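Local coordinates for protein putative acetyl xylan esterase (Cellvibrio japonicus, PDB 2W9X) that removes acetyl groups from plant cell wall polysaccharides, hydrolysing acetylated glucomannan and, less readily, acetylated xylan, at residues Tyr50-Val55 with Lys213-Leu218; Ser198-Val203 with Gly208-Lys213; Ile240-Gly245 with Val274-Gln279; Asn247-Ala252 with Glu263-Asp268. All coordinates share one frame; numbering follows the deposited sequence.

In the fold
Contacts 1, 3 and 4 are buried, while contact 2 is only partly so, and their chemistry differs with place. Contact 3, wholly apolar, sets strand 239-243 against helix 262-283 in the parallel-sheet domain. Contact 4 uses the same helix nearer its start: Phe249 packs on Leu265 and on the His266 ring, but polar ends reach other partners. Contact 2 adds a water and a bound glycerol to slight side-chain packing. Contact 1 joins the N-terminal domain to helix 215-218 through one indole. Contacts 1 and 2 share Lys213 and meet where Leu215 N hydrogen-bonds Gly201 O; contacts 2 and 4 meet where the Asp248 carboxylate binds the 198-203 loop.

Contact 1 of 4, residues Tyr50-Val55 with Lys213-Leu218; sequences YSWPAV and KSLLSL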
loop_
_atom_site.group_PDB
_atom_site.type_symbol
_atom_site.label_atom_id
_atom_site.label_comp_id
_atom_site.label_asym_id
_atom_site.label_seq_id
_atom_site.Cartn_x
_atom_site.Cartn_y
_atom_site.Cartn_z
ATOM N N TYR B 50 7.721 15.446 29.794
ATOM C CA TYR B 50 7.395 14.433 28.770
ATOM C C TYR B 50 6.875 13.129 29.388
ATOM O O TYR B 50 7.136 12.846 30.552
ATOM C CB TYR B 50 8.635 14.138 27.909
ATOM C CG TYR B 50 9.873 14.067 28.749
ATOM C CD1 TYR B 50 10.633 15.225 29.010
ATOM C CD2 TYR B 50 10.252 12.863 29.355
ATOM C CE1 TYR B 50 11.764 15.165 29.828
ATOM C CE2 TYR B 50 11.368 12.791 30.167
ATOM C CZ TYR B 50 12.117 13.943 30.403
ATOM O OH TYR B 50 13.219 13.864 31.207
ATOM N N SER B 51 6.148 12.329 28.603
ATOM C CA SER B 51 5.709 10.993 29.058
ATOM C C SER B 51 5.617 9.943 27.946
ATOM O O SER B 51 5.776 8.739 28.206
ATOM C CB SER B 51 4.385 11.067 29.818
ATOM O OG SER B 51 3.399 11.666 29.009
ATOM N N TRP B 52 5.363 10.390 26.713
ATOM C CA TRP B 52 5.342 9.486 25.563
ATOM C C TRP B 52 6.758 8.909 25.358
ATOM O O TRP B 52 7.747 9.538 25.754
ATOM C CB TRP B 52 4.845 10.197 24.299
ATOM C CG TRP B 52 3.368 10.524 24.284
ATOM C CD1 TRP B 52 2.810 11.735 24.541
ATOM C CD2 TRP B 52 2.269 9.632 23.991
ATOM N NE1 TRP B 52 1.436 11.665 24.433
ATOM C CE2 TRP B 52 1.076 10.389 24.098
ATOM C CE3 TRP B 52 2.177 8.273 23.659
ATOM C CZ2 TRP B 52 -0.200 9.836 23.873
ATOM C CZ3 TRP B 52 0.899 7.717 23.433
ATOM C CH2 TRP B 52 -0.271 8.507 23.539
ATOM N N PRO B 53 6.864 7.700 24.770
ATOM C CA PRO B 53 8.201 7.094 24.678
ATOM C C PRO B 53 9.182 7.847 23.757
ATOM O O PRO B 53 8.756 8.658 22.928
ATOM C CB PRO B 53 7.934 5.684 24.121
ATOM C CG PRO B 53 6.458 5.532 23.956
ATOM C CD PRO B 53 5.795 6.862 24.192
ATOM N N ALA B 54 10.482 7.572 23.925
ATOM C CA ALA B 54 11.527 7.878 22.929
ATOM C C ALA B 54 11.812 9.366 22.652
ATOM O O ALA B 54 12.409 9.712 21.619
ATOM C CB ALA B 54 11.261 7.109 21.612
ATOM N N VAL B 55 11.388 10.226 23.579
ATOM C CA VAL B 55 11.667 11.654 23.552
ATOM C C VAL B 55 13.189 11.884 23.523
ATOM O O VAL B 55 13.953 11.079 24.067
ATOM C CB VAL B 55 10.980 12.365 24.776
ATOM C CG1 VAL B 55 11.564 13.720 25.042
ATOM C CG2 VAL B 55 9.477 12.475 24.546
ATOM N N LYS B 213 -10.943 3.525 27.938
ATOM C CA LYS B 213 -9.851 4.078 27.155
ATOM C C LYS B 213 -9.522 3.236 25.913
ATOM O O LYS B 213 -10.010 2.111 25.752
ATOM C CB LYS B 213 -8.579 4.148 28.017
ATOM C CG LYS B 213 -8.634 5.142 29.153
ATOM C CD LYS B 213 -7.398 5.064 30.015
ATOM C CE LYS B 213 -7.502 6.072 31.150
ATOM N NZ LYS B 213 -6.402 5.871 32.128
ATOM N N SER B 214 -8.682 3.822 25.058
ATOM C CA SER B 214 -8.025 3.170 23.929
ATOM C C SER B 214 -6.798 4.032 23.603
ATOM O O SER B 214 -6.611 5.100 24.190
ATOM C CB SER B 214 -8.963 3.117 22.718
ATOM O OG SER B 214 -9.231 4.431 22.267
ATOM N N LEU B 215 -5.973 3.598 22.662
ATOM C CA LEU B 215 -4.865 4.443 22.201
ATOM C C LEU B 215 -5.402 5.759 21.647
ATOM O O LEU B 215 -4.843 6.825 21.908
ATOM C CB LEU B 215 -4.006 3.726 21.143
ATOM C CG LEU B 215 -2.566 4.203 20.918
ATOM C CD1 LEU B 215 -2.457 5.513 20.132
ATOM C CD2 LEU B 215 -1.811 4.333 22.267
ATOM N N LEU B 216 -6.486 5.666 20.881
ATOM C CA LEU B 216 -7.136 6.810 20.252
ATOM C C LEU B 216 -7.556 7.918 21.253
ATOM O O LEU B 216 -7.453 9.097 20.935
ATOM C CB LEU B 216 -8.331 6.337 19.391
ATOM C CG LEU B 216 -8.003 5.894 17.941
ATOM C CD1 LEU B 216 -6.649 5.373 17.758
ATOM C CD2 LEU B 216 -9.030 4.952 17.326
ATOM N N SER B 217 -7.993 7.536 22.450
ATOM C CA SER B 217 -8.433 8.522 23.452
ATOM C C SER B 217 -7.244 9.172 24.164
ATOM O O SER B 217 -7.341 10.289 24.644
ATOM C CB SER B 217 -9.406 7.896 24.465
ATOM O OG SER B 217 -8.731 6.957 25.279
ATOM N N LEU B 218 -6.115 8.465 24.199
ATOM C CA LEU B 218 -4.883 8.978 24.782
ATOM C C LEU B 218 -4.168 9.881 23.801
ATOM O O LEU B 218 -3.474 10.818 24.196
ATOM C CB LEU B 218 -3.946 7.824 25.137
ATOM C CG LEU B 218 -4.414 6.845 26.222
ATOM C CD1 LEU B 218 -3.560 5.594 26.139
ATOM C CD2 LEU B 218 -4.307 7.471 27.594
#
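Trp52 carries this contact from one side, reaching out of the loop 50-55 to Leu218 and Leu215 on the short helix 215-218. The closest approach is polar in one partner: Trp52 CZ2 lies 3.4 Å from Leu218 O, which sits at the rim of the indole near its plane, so a ring carbon rather than the pyrrole nitrogen faces the carbonyl. That nitrogen, NE1, is engaged elsewhere, hydrogen-bonded to Tyr221 O, which helps to set the turn of the indole, and Arg35 makes a cation-pi contact with the ring.

The apolar touches are sparse. Trp52 CH2 meets Leu218 CB at 4.1 Å, and Leu215 CD2 comes to the ring edge, 4.5 Å from Trp52 CZ3. With CG anti to the carbonyl carbon (chi1 -71°), the indole spans the distance between backbones whose nearest CA atoms, those of Trp52 and Leu218, are 10.3 Å apart.

Polar contacts within 213-218 mark the start of the helix. Ser214 occupies the N-cap position, its OG accepting a weak bond from Ser217 N, and Ser217 OG returns a bond of 3.0 Å to Ser214 O.

The arrangement is an interdomain contact: an aromatic side chain from the N-terminal domain of a CE2 esterase meets the last residue of a short helix, with Leu215 at the margin, in its SGNH-type, GDSL-like hydrolase domain.

Contact 2 of 4, residues Ser198-Val203 with Gly208-Lys213; sequences SGFGIV and GTSPDK. With GOL (glycerol), chain G.
Phe200 and Lys213 meet within the loop that follows strand 191-196 in this SGNH-type hydrolase domain, a loop that includes Gly199, assigned by similarity as a transition-state stabiliser. The direct packing is slight. Lys213 CB reaches the edge of the Phe200 ring, 4.0 Å from CE1, while the rest of the lysine chain runs extended away from it; Ser210 CB approaches the same ring carbon obliquely.

Between the backbones, hydrogen bonding involves a water. It lies 2.7 Å from both Val203 O and Lys213 O and can bridge these two carbonyl oxygens, themselves 4.1 Å apart, although other acceptors compete for its protons. Within 208-213, a type I turn from Ser210 to Lys213 is closed by the bond from Lys213 N to Ser210 O.

Glycerol, probably from the crystallisation liquor, sits between the segments. Its C3 lies 3.8 Å above the Phe200 plane, over the ring centre. Glycerol O3 makes its short bond, 2.6 Å, to Thr209 OG1, which also bonds Tyr206 O. Gly199 O, where the backbone has positive phi, lies 3.2 Å from the same glycerol O3 and is at best a second partner sharing its one proton. At the next hydroxyl, Ser210 OG and glycerol O2 share a hydrogen bond of 2.6 Å in which either may be the donor.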
loop_
_atom_site.group_PDB
_atom_site.type_symbol
_atom_site.label_atom_id
_atom_site.label_comp_id
_atom_site.label_asym_id
_atom_site.label_seq_id
_atom_site.Cartn_x
_atom_site.Cartn_y
_atom_site.Cartn_z
ATOM N N SER B 198 1.811 0.796 25.794
ATOM C CA SER B 198 1.674 -0.658 25.841
ATOM C C SER B 198 0.291 -1.134 26.272
ATOM O O SER B 198 -0.274 -0.615 27.225
ATOM C CB SER B 198 2.731 -1.279 26.772
ATOM O OG SER B 198 4.042 -1.072 26.284
ATOM N N GLY B 199 -0.229 -2.143 25.573
ATOM C CA GLY B 199 -1.513 -2.753 25.927
ATOM C C GLY B 199 -2.722 -2.165 25.212
ATOM O O GLY B 199 -3.830 -2.707 25.308
ATOM N N PHE B 200 -2.518 -1.079 24.469
ATOM C CA PHE B 200 -3.662 -0.316 23.934
ATOM C C PHE B 200 -4.007 -0.697 22.486
ATOM O O PHE B 200 -3.142 -1.128 21.714
ATOM C CB PHE B 200 -3.469 1.211 24.092
ATOM C CG PHE B 200 -3.636 1.708 25.520
ATOM C CD1 PHE B 200 -4.897 2.013 26.026
ATOM C CD2 PHE B 200 -2.512 1.861 26.362
ATOM C CE1 PHE B 200 -5.060 2.462 27.352
ATOM C CE2 PHE B 200 -2.652 2.302 27.675
ATOM C CZ PHE B 200 -3.932 2.613 28.177
ATOM N N GLY B 201 -5.286 -0.545 22.141
ATOM C CA GLY B 201 -5.773 -0.856 20.795
ATOM C C GLY B 201 -6.523 0.314 20.171
ATOM O O GLY B 201 -6.580 1.396 20.748
ATOM N N ILE B 202 -7.073 0.097 18.978
ATOM C CA ILE B 202 -8.007 1.058 18.332
ATOM C C ILE B 202 -9.257 1.340 19.174
ATOM O O ILE B 202 -9.607 2.509 19.409
ATOM C CB ILE B 202 -8.423 0.567 16.904
ATOM C CG1 ILE B 202 -7.210 0.550 15.967
ATOM C CG2 ILE B 202 -9.604 1.380 16.316
ATOM C CD1 ILE B 202 -6.561 1.898 15.716
ATOM N N VAL B 203 -9.944 0.276 19.610
ATOM C CA VAL B 203 -11.145 0.417 20.454
ATOM C C VAL B 203 -11.051 -0.453 21.698
ATOM O O VAL B 203 -11.655 -0.139 22.734
ATOM C CB VAL B 203 -12.492 0.059 19.707
ATOM C CG1 VAL B 203 -12.843 1.107 18.637
ATOM C CG2 VAL B 203 -12.469 -1.362 19.119
ATOM N N GLY B 208 -9.468 -6.654 27.121
ATOM C CA GLY B 208 -10.533 -5.738 27.550
ATOM C C GLY B 208 -10.187 -4.826 28.718
ATOM O O GLY B 208 -11.085 -4.245 29.322
ATOM N N THR B 209 -8.897 -4.690 29.038
ATOM C CA THR B 209 -8.450 -3.788 30.108
ATOM C C THR B 209 -8.685 -2.324 29.730
ATOM O O THR B 209 -8.870 -2.011 28.544
ATOM C CB THR B 209 -6.962 -3.989 30.449
ATOM O OG1 THR B 209 -6.178 -3.870 29.256
ATOM C CG2 THR B 209 -6.720 -5.357 31.104
ATOM N N SER B 210 -8.691 -1.444 30.738
ATOM C CA SER B 210 -9.017 -0.019 30.564
ATOM C C SER B 210 -10.160 0.243 29.573
ATOM O O SER B 210 -9.965 0.984 28.597
ATOM C CB SER B 210 -7.784 0.789 30.137
ATOM O OG SER B 210 -6.752 0.687 31.091
ATOM N N PRO B 211 -11.356 -0.342 29.829
ATOM C CA PRO B 211 -12.475 -0.263 28.874
ATOM C C PRO B 211 -12.963 1.173 28.644
ATOM O O PRO B 211 -13.690 1.425 27.679
ATOM C CB PRO B 211 -13.577 -1.087 29.554
ATOM C CG PRO B 211 -13.249 -1.027 31.025
ATOM C CD PRO B 211 -11.740 -1.072 31.053
ATOM N N ASP B 212 -12.551 2.087 29.526
ATOM C CA ASP B 212 -12.864 3.517 29.423
ATOM C C ASP B 212 -11.909 4.264 28.488
ATOM O O ASP B 212 -12.063 5.472 28.262
ATOM C CB ASP B 212 -12.873 4.171 30.823
ATOM C CG ASP B 212 -11.502 4.095 31.547
ATOM O OD1 ASP B 212 -10.797 3.048 31.491
ATOM O OD2 ASP B 212 -11.151 5.102 32.216
ATOM N N LYS B 213 -10.943 3.525 27.938
ATOM C CA LYS B 213 -9.851 4.078 27.155
ATOM C C LYS B 213 -9.522 3.236 25.913
ATOM O O LYS B 213 -10.010 2.111 25.752
ATOM C CB LYS B 213 -8.579 4.148 28.017
ATOM C CG LYS B 213 -8.634 5.142 29.153
ATOM C CD LYS B 213 -7.398 5.064 30.015
ATOM C CE LYS B 213 -7.502 6.072 31.150
ATOM N NZ LYS B 213 -6.402 5.871 32.128
HETATM C C1 GOL G . -2.522 0.031 30.302
HETATM O O1 GOL G . -2.190 0.117 31.669
HETATM C C2 GOL G . -3.576 -1.063 30.123
HETATM O O2 GOL G . -4.744 -0.872 30.889
HETATM C C3 GOL G . -3.973 -1.248 28.671
HETATM O O3 GOL G . -3.981 -2.641 28.532
HETATM O O HOH W 1 -11.589 -0.118 25.436
#

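Contact 3 of 4, residues Ile240-Gly245 with Val274-Gln279; sequences IVIGLG and VKFVKQ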
loop_
_atom_site.group_PDB
_atom_site.type_symbol
_atom_site.label_atom_id
_atom_site.label_comp_id
_atom_site.label_asym_id
_atom_site.label_seq_id
_atom_site.Cartn_x
_atom_site.Cartn_y
_atom_site.Cartn_z
ATOM N N ILE B 240 3.300 8.568 8.460
ATOM C CA ILE B 240 2.714 8.124 9.724
ATOM C C ILE B 240 2.500 6.601 9.712
ATOM O O ILE B 240 1.767 6.076 8.862
ATOM C CB ILE B 240 1.386 8.856 10.045
ATOM C CG1 ILE B 240 1.598 10.379 10.049
ATOM C CG2 ILE B 240 0.829 8.354 11.373
ATOM C CD1 ILE B 240 0.307 11.240 10.265
ATOM N N VAL B 241 3.147 5.912 10.648
ATOM C CA VAL B 241 3.094 4.458 10.729
ATOM C C VAL B 241 2.276 4.090 11.958
ATOM O O VAL B 241 2.649 4.420 13.094
ATOM C CB VAL B 241 4.514 3.829 10.801
ATOM C CG1 VAL B 241 4.443 2.279 10.863
ATOM C CG2 VAL B 241 5.348 4.285 9.610
ATOM N N ILE B 242 1.160 3.421 11.723
ATOM C CA ILE B 242 0.254 3.048 12.802
ATOM C C ILE B 242 0.257 1.528 12.925
ATOM O O ILE B 242 -0.018 0.822 11.966
ATOM C CB ILE B 242 -1.194 3.573 12.580
ATOM C CG1 ILE B 242 -1.170 5.062 12.203
ATOM C CG2 ILE B 242 -2.053 3.293 13.856
ATOM C CD1 ILE B 242 -2.538 5.660 11.751
ATOM N N GLY B 243 0.574 1.031 14.108
ATOM C CA GLY B 243 0.540 -0.418 14.368
ATOM C C GLY B 243 -0.379 -0.646 15.556
ATOM O O GLY B 243 0.071 -0.557 16.693
ATOM N N LEU B 244 -1.658 -0.932 15.294
ATOM C CA LEU B 244 -2.651 -1.130 16.354
ATOM C C LEU B 244 -3.660 -2.193 15.918
ATOM O O LEU B 244 -4.049 -2.244 14.743
ATOM C CB LEU B 244 -3.379 0.209 16.669
ATOM C CG LEU B 244 -2.619 1.332 17.408
ATOM C CD1 LEU B 244 -3.406 2.685 17.421
ATOM C CD2 LEU B 244 -2.297 0.893 18.847
ATOM N N GLY B 245 -4.109 -3.019 16.856
ATOM C CA GLY B 245 -5.037 -4.101 16.541
ATOM C C GLY B 245 -4.688 -5.427 17.210
ATOM O O GLY B 245 -5.559 -6.281 17.380
ATOM N N VAL B 274 -10.770 3.892 10.635
ATOM C CA VAL B 274 -11.016 4.747 9.463
ATOM C C VAL B 274 -11.182 6.193 9.917
ATOM O O VAL B 274 -10.578 7.111 9.343
ATOM C CB VAL B 274 -12.238 4.268 8.613
ATOM C CG1 VAL B 274 -12.620 5.296 7.532
ATOM C CG2 VAL B 274 -11.935 2.906 7.963
ATOM N N LYS B 275 -11.978 6.387 10.971
ATOM C CA LYS B 275 -12.248 7.731 11.511
ATOM C C LYS B 275 -10.942 8.420 11.913
ATOM O O LYS B 275 -10.721 9.603 11.604
ATOM C CB LYS B 275 -13.180 7.628 12.723
ATOM C CG LYS B 275 -13.837 8.932 13.170
ATOM C CD LYS B 275 -14.204 8.834 14.644
ATOM C CE LYS B 275 -15.172 9.911 15.070
ATOM N NZ LYS B 275 -15.443 9.765 16.528
ATOM N N PHE B 276 -10.080 7.666 12.591
ATOM C CA PHE B 276 -8.794 8.185 13.094
ATOM C C PHE B 276 -7.860 8.689 11.991
ATOM O O PHE B 276 -7.328 9.797 12.065
ATOM C CB PHE B 276 -8.085 7.101 13.917
ATOM C CG PHE B 276 -6.795 7.567 14.567
ATOM C CD1 PHE B 276 -6.761 8.746 15.334
ATOM C CD2 PHE B 276 -5.628 6.826 14.427
ATOM C CE1 PHE B 276 -5.572 9.170 15.942
ATOM C CE2 PHE B 276 -4.430 7.241 15.034
ATOM C CZ PHE B 276 -4.408 8.409 15.792
ATOM N N VAL B 277 -7.657 7.855 10.978
ATOM C CA VAL B 277 -6.784 8.191 9.864
ATOM C C VAL B 277 -7.323 9.423 9.128
ATOM O O VAL B 277 -6.550 10.326 8.786
ATOM C CB VAL B 277 -6.599 6.990 8.905
ATOM C CG1 VAL B 277 -5.900 7.421 7.605
ATOM C CG2 VAL B 277 -5.825 5.828 9.609
ATOM N N LYS B 278 -8.639 9.463 8.894
ATOM C CA LYS B 278 -9.283 10.666 8.322
ATOM C C LYS B 278 -9.024 11.930 9.136
ATOM O O LYS B 278 -8.728 12.970 8.561
ATOM C CB LYS B 278 -10.794 10.481 8.136
ATOM C CG LYS B 278 -11.188 9.441 7.090
ATOM C CD LYS B 278 -12.707 9.416 7.043
ATOM C CE LYS B 278 -13.216 8.306 6.170
ATOM N NZ LYS B 278 -14.712 8.314 6.157
ATOM N N GLN B 279 -9.110 11.839 10.460
ATOM C CA GLN B 279 -8.851 13.000 11.312
ATOM C C GLN B 279 -7.399 13.448 11.166
ATOM O O GLN B 279 -7.129 14.635 11.015
ATOM C CB GLN B 279 -9.145 12.702 12.783
ATOM C CG GLN B 279 -10.570 12.239 13.090
ATOM C CD GLN B 279 -10.778 11.848 14.569
ATOM O OE1 GLN B 279 -9.950 11.142 15.167
ATOM N NE2 GLN B 279 -11.893 12.293 15.149
#
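Ile242 meets Phe276 and Val277 through a single methyl, and this small cluster is the tight part of the contact between strand 239-243 and helix 262-283. Ile242 CD1 lies 3.9 Å from Val277 CG2 and 4.1 Å from Phe276 CE2, fitting against both side chains at once. The isoleucine chain achieves this with CG1 anti to the carbonyl carbon (chi1 -49°) and CD1 extended beyond it, which spans much of the 9.2 Å between the CA atoms of Ile242 and Val277. Phe276 leaves the helix with CG anti to the backbone N (chi1 -176°), and its ring takes the methyl obliquely; Tyr219 meets that ring edge-to-face. Val277 also packs on Phe289 of strand 288-294 and on Leu312 of helix 300-314. Strands 239-243 and 288-294 are parallel neighbours joined through this helix, a beta-alpha-beta crossover.

The other flank of the helix is different in character. Lys275 and Lys278 are exposed and carry their polar ends away from the strand, while Gln279 OE1 lies in plane at the edge of the Phe276 ring. The helix is thus amphipathic. Since only carbon atoms touch across the contact, the pairing has no directional bonds, and its hold comes from burial and close fit.

Contact 4 of 4, residues Asn247-Ala252 with Glu263-Asp268; sequences NDFSTA and EALHAD
Helix 246-249 and the early turns of helix 262-283 approach most closely at Asp248 and Leu265, whose CA atoms are 8.1 Å apart, within the SGNH-type hydrolase domain. The first helix also carries Asn247, by similarity a transition-state stabiliser. Across the gap, Leu265 stretches its CG anti to the backbone N (chi1 180°), bringing CD2 to 3.5 Å from Asp248 O and to 3.8 Å from Phe249 CD1. Leu265 and Phe249 run antiparallel alongside each other, and Leu265 CG also touches Phe249 CE1.

Phe249 is held on several sides. Asp248 CB lies over the centre of one ring face, Tyr269 meets the ring edge-to-face, and residues of helix 300-314 pack near it. With His266 the rings are oblique, their planes at 56° and centroids 5.5 Å apart.

The polar ends point elsewhere. His266 NE2 bonds Glu300 OE2, which anchors the imidazole, and the Asp248 carboxylate takes backbone N-H groups of Ile202, Val203 and Arg204, so the residue next to Asn247 ties its helix to the 198-203 loop. Where the two rings come together, Phe249 CE1 lies in the plane of the imidazole at its edge, 3.5 Å from His266 CD2.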
loop_
_atom_site.group_PDB
_atom_site.type_symbol
_atom_site.label_atom_id
_atom_site.label_comp_id
_atom_site.label_asym_id
_atom_site.label_seq_id
_atom_site.Cartn_x
_atom_site.Cartn_y
_atom_site.Cartn_z
ATOM N N ASN B 247 -3.897 -5.743 20.333
ATOM C CA ASN B 247 -4.628 -5.724 21.587
ATOM C C ASN B 247 -6.142 -5.785 21.404
ATOM O O ASN B 247 -6.835 -6.367 22.243
ATOM C CB ASN B 247 -4.208 -4.545 22.442
ATOM C CG ASN B 247 -2.777 -4.677 22.901
ATOM O OD1 ASN B 247 -1.972 -3.770 22.717
ATOM N ND2 ASN B 247 -2.445 -5.831 23.466
ATOM N N ASP B 248 -6.654 -5.236 20.306
ATOM C CA ASP B 248 -8.091 -5.419 20.009
ATOM C C ASP B 248 -8.437 -6.891 19.870
ATOM O O ASP B 248 -9.484 -7.319 20.348
ATOM C CB ASP B 248 -8.530 -4.667 18.739
ATOM C CG ASP B 248 -8.316 -3.187 18.856
ATOM O OD1 ASP B 248 -9.298 -2.477 19.163
ATOM O OD2 ASP B 248 -7.151 -2.744 18.673
ATOM N N PHE B 249 -7.549 -7.662 19.222
ATOM C CA PHE B 249 -7.940 -9.004 18.746
ATOM C C PHE B 249 -7.207 -10.211 19.342
ATOM O O PHE B 249 -7.592 -11.338 19.073
ATOM C CB PHE B 249 -7.909 -9.089 17.204
ATOM C CG PHE B 249 -8.778 -8.067 16.523
ATOM C CD1 PHE B 249 -10.161 -8.088 16.677
ATOM C CD2 PHE B 249 -8.210 -7.083 15.733
ATOM C CE1 PHE B 249 -10.966 -7.140 16.044
ATOM C CE2 PHE B 249 -9.005 -6.127 15.106
ATOM C CZ PHE B 249 -10.383 -6.168 15.253
ATOM N N SER B 250 -6.199 -9.994 20.179
ATOM C CA SER B 250 -5.378 -11.113 20.615
ATOM C C SER B 250 -6.073 -12.075 21.595
ATOM O O SER B 250 -5.551 -13.159 21.889
ATOM C CB SER B 250 -4.075 -10.598 21.237
ATOM O OG SER B 250 -4.353 -9.877 22.411
ATOM N N THR B 251 -7.236 -11.666 22.109
ATOM C CA THR B 251 -7.966 -12.423 23.119
ATOM C C THR B 251 -9.442 -12.459 22.773
ATOM O O THR B 251 -9.957 -11.611 22.031
ATOM C CB THR B 251 -7.838 -11.820 24.555
ATOM O OG1 THR B 251 -8.312 -10.471 24.551
ATOM C CG2 THR B 251 -6.402 -11.861 25.080
ATOM N N ALA B 252 -10.114 -13.457 23.330
ATOM C CA ALA B 252 -11.554 -13.598 23.249
ATOM C C ALA B 252 -12.237 -12.532 24.103
ATOM O O ALA B 252 -11.691 -12.088 25.109
ATOM C CB ALA B 252 -11.945 -14.991 23.749
ATOM N N GLU B 263 -18.280 -10.004 15.546
ATOM C CA GLU B 263 -18.610 -9.145 14.404
ATOM C C GLU B 263 -18.745 -7.699 14.877
ATOM O O GLU B 263 -18.309 -6.782 14.187
ATOM C CB GLU B 263 -19.891 -9.620 13.694
ATOM C CG GLU B 263 -19.764 -10.971 12.978
ATOM C CD GLU B 263 -19.466 -12.152 13.919
ATOM O OE1 GLU B 263 -20.084 -12.242 15.012
ATOM O OE2 GLU B 263 -18.600 -12.992 13.549
ATOM N N ALA B 264 -19.332 -7.506 16.070
ATOM C CA ALA B 264 -19.473 -6.163 16.657
ATOM C C ALA B 264 -18.133 -5.483 16.879
ATOM O O ALA B 264 -17.984 -4.286 16.612
ATOM C CB ALA B 264 -20.269 -6.205 17.968
ATOM N N LEU B 265 -17.171 -6.254 17.387
ATOM C CA LEU B 265 -15.828 -5.772 17.623
ATOM C C LEU B 265 -15.148 -5.379 16.304
ATOM O O LEU B 265 -14.552 -4.297 16.207
ATOM C CB LEU B 265 -15.021 -6.838 18.384
ATOM C CG LEU B 265 -13.548 -6.533 18.739
ATOM C CD1 LEU B 265 -13.412 -5.308 19.651
ATOM C CD2 LEU B 265 -12.864 -7.749 19.374
ATOM N N HIS B 266 -15.223 -6.258 15.300
ATOM C CA HIS B 266 -14.702 -5.959 13.952
ATOM C C HIS B 266 -15.260 -4.667 13.397
ATOM O O HIS B 266 -14.504 -3.820 12.911
ATOM C CB HIS B 266 -15.009 -7.076 12.939
ATOM C CG HIS B 266 -14.368 -8.393 13.264
ATOM N ND1 HIS B 266 -14.869 -9.591 12.802
ATOM C CD2 HIS B 266 -13.277 -8.700 14.006
ATOM C CE1 HIS B 266 -14.117 -10.581 13.254
ATOM N NE2 HIS B 266 -13.139 -10.066 13.977
ATOM N N ALA B 267 -16.585 -4.526 13.458
ATOM C CA ALA B 267 -17.266 -3.356 12.924
ATOM C C ALA B 267 -16.780 -2.075 13.620
ATOM O O ALA B 267 -16.443 -1.083 12.974
ATOM C CB ALA B 267 -18.779 -3.519 13.070
ATOM N N ASP B 268 -16.717 -2.123 14.945
ATOM C CA ASP B 268 -16.335 -0.965 15.747
ATOM C C ASP B 268 -14.851 -0.609 15.564
ATOM O O ASP B 268 -14.508 0.574 15.468
ATOM C CB ASP B 268 -16.666 -1.232 17.219
ATOM C CG ASP B 268 -16.562 0.009 18.088
ATOM O OD1 ASP B 268 -16.919 1.109 17.620
ATOM O OD2 ASP B 268 -16.152 -0.120 19.261
#